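Tumor necrosis factor ligand superfamily member 9 (Mus musculus, PDB 6MKB) is a cytokine of the tumour necrosis factor family that binds the receptor TNFRSF9 and induces proliferation of activated peripheral blood T cells. Local coordinates at residues B[10-18]-B[25-33]. Sequence-based numbering, arbitrary orientation.
Sequences FAKLLAKNQ and TLNWHSQDG. With SO4 (sulfate ion), chain M; SO4 (sulfate ion), chain K.
Leu14 and His29 pair across an antiparallel beta hairpin of the TNF homology domain, made by strands 10-15 and 24-29. The His29 N to Leu14 O hydrogen bond is 2.8 Å long. The return bond from Leu14 N to His29 O is weak. Beyond the non-hydrogen-bonded pair Ala15 and Trp28, Lys16 N donates to Asn27 O at 3.0 Å. That donor lies above the carbonyl plane.

Lys16 can be followed along its length. CB sits near Asn27 O and an oxygen of the chain M sulfate ion. Lys16 CG lies over the centre of one face of the His29 ring, 3.7 Å from its centroid, a CH-pi contact. CD rests against CB of Asn27. The chain runs on extended beyond CG (chi2 -167°, chi3 -172°), which carries CE to the chain K sulfate. NZ has a long, weak ion pair with Glu47.

Trp28 is buried. CB of Ala15 lies over the face of its six-membered ring, 3.6 Å from Trp28 CZ3. Leu13 CB packs on Trp28 CE3, and Leu13 CD2 reaches Ser30 CA. The Phe159 ring of strand 149-166 meets the indole, and Val133 of strand 129-140 touches the Trp28 side chain, joining the hairpin to the core of the fold.

Both sulfates probably come from the crystallisation liquor. They approach the edge of the His29 ring at its two nitrogens. His29 ND1 donates to O4 of the chain K sulfate at 2.8 Å. His29 NE2 bonds weakly to O4 of the chain M sulfate, which also accepts from Asn17 N at 3.1 Å.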
loop_
_atom_site.group_PDB
_atom_site.type_symbol
_atom_site.label_atom_id
_atom_site.label_comp_id
_atom_site.label_asym_id
_atom_site.label_seq_id
_atom_site.Cartn_x
_atom_site.Cartn_y
_atom_site.Cartn_z
ATOM N N PHE B 10 0.344 8.695 14.212
ATOM C CA PHE B 10 0.221 7.440 13.467
ATOM C C PHE B 10 -0.791 6.511 14.110
ATOM O O PHE B 10 -0.884 6.435 15.334
ATOM C CB PHE B 10 1.614 6.728 13.394
ATOM C CG PHE B 10 1.645 5.384 12.678
ATOM C CD1 PHE B 10 1.696 5.315 11.291
ATOM C CD2 PHE B 10 1.627 4.193 13.395
ATOM C CE1 PHE B 10 1.714 4.082 10.635
ATOM C CE2 PHE B 10 1.660 2.963 12.739
ATOM C CZ PHE B 10 1.704 2.915 11.364
ATOM N N ALA B 11 -1.515 5.765 13.272
ATOM C CA ALA B 11 -2.469 4.737 13.688
ATOM C C ALA B 11 -2.456 3.572 12.704
ATOM O O ALA B 11 -2.320 3.787 11.505
ATOM C CB ALA B 11 -3.868 5.316 13.795
ATOM N N LYS B 12 -2.576 2.350 13.216
ATOM C CA LYS B 12 -2.693 1.118 12.432
ATOM C C LYS B 12 -3.630 0.191 13.170
ATOM O O LYS B 12 -3.225 -0.446 14.145
ATOM C CB LYS B 12 -1.335 0.439 12.135
ATOM C CG LYS B 12 -1.470 -0.675 11.091
ATOM C CD LYS B 12 -0.191 -1.486 10.861
ATOM C CE LYS B 12 -0.561 -2.769 10.156
ATOM N NZ LYS B 12 0.620 -3.535 9.709
ATOM N N LEU B 13 -4.899 0.182 12.747
ATOM C CA LEU B 13 -5.973 -0.636 13.316
ATOM C C LEU B 13 -6.012 -1.964 12.609
ATOM O O LEU B 13 -5.669 -2.023 11.440
ATOM C CB LEU B 13 -7.344 0.076 13.218
ATOM C CG LEU B 13 -7.413 1.498 13.787
ATOM C CD1 LEU B 13 -8.767 2.095 13.577
ATOM C CD2 LEU B 13 -7.055 1.545 15.244
ATOM N N LEU B 14 -6.402 -3.030 13.316
ATOM C CA LEU B 14 -6.480 -4.389 12.767
ATOM C C LEU B 14 -7.921 -4.830 12.823
ATOM O O LEU B 14 -8.577 -4.670 13.847
ATOM C CB LEU B 14 -5.548 -5.366 13.519
ATOM C CG LEU B 14 -4.058 -4.975 13.652
ATOM C CD1 LEU B 14 -3.309 -6.052 14.399
ATOM C CD2 LEU B 14 -3.395 -4.748 12.288
ATOM N N ALA B 15 -8.441 -5.302 11.691
ATOM C CA ALA B 15 -9.847 -5.644 11.551
ATOM C C ALA B 15 -10.261 -6.816 12.424
ATOM O O ALA B 15 -9.558 -7.827 12.490
ATOM C CB ALA B 15 -10.163 -5.944 10.089
ATOM N N LYS B 16 -11.425 -6.684 13.075
ATOM C CA LYS B 16 -12.032 -7.779 13.826
ATOM C C LYS B 16 -12.431 -8.852 12.809
ATOM O O LYS B 16 -12.623 -8.538 11.627
ATOM C CB LYS B 16 -13.227 -7.290 14.635
ATOM C CG LYS B 16 -12.841 -6.584 15.925
ATOM C CD LYS B 16 -14.053 -6.415 16.816
ATOM C CE LYS B 16 -13.776 -5.553 18.022
ATOM N NZ LYS B 16 -14.952 -5.463 18.928
ATOM N N ASN B 17 -12.476 -10.115 13.231
ATOM C CA ASN B 17 -12.785 -11.216 12.329
ATOM C C ASN B 17 -14.157 -11.072 11.665
ATOM O O ASN B 17 -15.092 -10.510 12.233
ATOM C CB ASN B 17 -12.666 -12.562 13.047
ATOM C CG ASN B 17 -11.237 -13.046 13.146
ATOM O OD1 ASN B 17 -10.274 -12.305 12.888
ATOM N ND2 ASN B 17 -11.064 -14.302 13.523
ATOM N N GLN B 18 -14.228 -11.558 10.432
ATOM C CA GLN B 18 -15.396 -11.577 9.569
ATOM C C GLN B 18 -15.392 -12.941 8.868
ATOM O O GLN B 18 -14.608 -13.154 7.938
ATOM C CB GLN B 18 -15.307 -10.388 8.590
ATOM C CG GLN B 18 -16.618 -9.705 8.290
ATOM C CD GLN B 18 -17.198 -8.986 9.472
ATOM O OE1 GLN B 18 -16.654 -7.988 9.952
ATOM N NE2 GLN B 18 -18.334 -9.475 9.948
ATOM N N THR B 25 -19.985 -2.097 7.631
ATOM C CA THR B 25 -18.886 -1.253 8.085
ATOM C C THR B 25 -18.032 -2.135 8.986
ATOM O O THR B 25 -18.559 -2.809 9.883
ATOM C CB THR B 25 -19.394 0.015 8.739
ATOM O OG1 THR B 25 -20.015 0.797 7.716
ATOM C CG2 THR B 25 -18.272 0.820 9.381
ATOM N N LEU B 26 -16.737 -2.189 8.710
ATOM C CA LEU B 26 -15.850 -3.030 9.478
ATOM C C LEU B 26 -15.605 -2.495 10.894
ATOM O O LEU B 26 -15.532 -1.270 11.121
ATOM C CB LEU B 26 -14.506 -3.208 8.761
ATOM C CG LEU B 26 -14.491 -4.098 7.530
ATOM C CD1 LEU B 26 -13.130 -4.109 6.926
ATOM C CD2 LEU B 26 -14.931 -5.532 7.844
ATOM N N ASN B 27 -15.485 -3.449 11.834
ATOM C CA ASN B 27 -15.128 -3.229 13.220
ATOM C C ASN B 27 -13.614 -3.370 13.321
ATOM O O ASN B 27 -13.017 -4.161 12.587
ATOM C CB ASN B 27 -15.850 -4.225 14.124
ATOM C CG ASN B 27 -17.203 -3.732 14.564
ATOM O OD1 ASN B 27 -17.332 -2.695 15.232
ATOM N ND2 ASN B 27 -18.245 -4.464 14.199
ATOM N N TRP B 28 -12.987 -2.602 14.192
ATOM C CA TRP B 28 -11.542 -2.617 14.337
ATOM C C TRP B 28 -11.119 -2.836 15.788
ATOM O O TRP B 28 -11.794 -2.378 16.718
ATOM C CB TRP B 28 -10.939 -1.283 13.808
ATOM C CG TRP B 28 -11.286 -1.028 12.377
ATOM C CD1 TRP B 28 -12.406 -0.403 11.905
ATOM C CD2 TRP B 28 -10.607 -1.560 11.225
ATOM N NE1 TRP B 28 -12.467 -0.513 10.531
ATOM C CE2 TRP B 28 -11.373 -1.213 10.089
ATOM C CE3 TRP B 28 -9.374 -2.208 11.036
ATOM C CZ2 TRP B 28 -10.963 -1.526 8.791
ATOM C CZ3 TRP B 28 -8.984 -2.539 9.756
ATOM C CH2 TRP B 28 -9.796 -2.242 8.654
ATOM N N HIS B 29 -9.995 -3.558 15.967
ATOM C CA HIS B 29 -9.285 -3.660 17.236
ATOM C C HIS B 29 -8.460 -2.365 17.297
ATOM O O HIS B 29 -7.724 -2.092 16.330
ATOM C CB HIS B 29 -8.352 -4.899 17.297
ATOM C CG HIS B 29 -9.011 -6.239 17.199
ATOM N ND1 HIS B 29 -9.780 -6.747 18.243
ATOM C CD2 HIS B 29 -8.884 -7.194 16.248
ATOM C CE1 HIS B 29 -10.139 -7.960 17.863
ATOM N NE2 HIS B 29 -9.622 -8.272 16.673
ATOM N N SER B 30 -8.600 -1.552 18.365
ATOM C CA SER B 30 -7.822 -0.300 18.532
ATOM C C SER B 30 -6.619 -0.494 19.527
ATOM O O SER B 30 -5.813 0.426 19.701
ATOM C CB SER B 30 -8.727 0.844 18.992
ATOM O OG SER B 30 -9.387 0.552 20.214
ATOM N N GLN B 31 -6.517 -1.695 20.159
ATOM C CA GLN B 31 -5.464 -2.106 21.107
ATOM C C GLN B 31 -5.209 -3.620 21.008
ATOM O O GLN B 31 -6.137 -4.369 20.691
ATOM C CB GLN B 31 -5.812 -1.711 22.552
ATOM C CG GLN B 31 -7.214 -2.128 23.015
ATOM C CD GLN B 31 -7.475 -1.784 24.461
ATOM O OE1 GLN B 31 -7.092 -0.718 24.959
ATOM N NE2 GLN B 31 -8.149 -2.675 25.166
ATOM N N ASP B 32 -3.959 -4.067 21.275
ATOM C CA ASP B 32 -3.565 -5.488 21.190
ATOM C C ASP B 32 -4.153 -6.317 22.367
ATOM O O ASP B 32 -5.147 -5.908 22.975
ATOM C CB ASP B 32 -2.020 -5.636 21.098
ATOM C CG ASP B 32 -1.221 -5.233 22.331
ATOM O OD1 ASP B 32 -1.070 -6.074 23.242
ATOM O OD2 ASP B 32 -0.711 -4.094 22.363
ATOM N N GLY B 33 -3.550 -7.473 22.653
ATOM C CA GLY B 33 -3.947 -8.350 23.757
ATOM C C GLY B 33 -3.740 -7.761 25.147
ATOM O O GLY B 33 -4.120 -8.374 26.148
HETATM S S SO4 M . -12.994 -10.998 16.573
HETATM O O1 SO4 M . -13.969 -10.475 15.580
HETATM O O2 SO4 M . -13.303 -10.377 17.891
HETATM O O3 SO4 M . -13.168 -12.473 16.686
HETATM O O4 SO4 M . -11.604 -10.690 16.143
HETATM S S SO4 K . -11.274 -5.681 20.988
HETATM O O1 SO4 K . -11.690 -4.461 20.259
HETATM O O2 SO4 K . -11.696 -5.531 22.400
HETATM O O3 SO4 K . -11.906 -6.901 20.427
HETATM O O4 SO4 K . -9.803 -5.830 20.907
#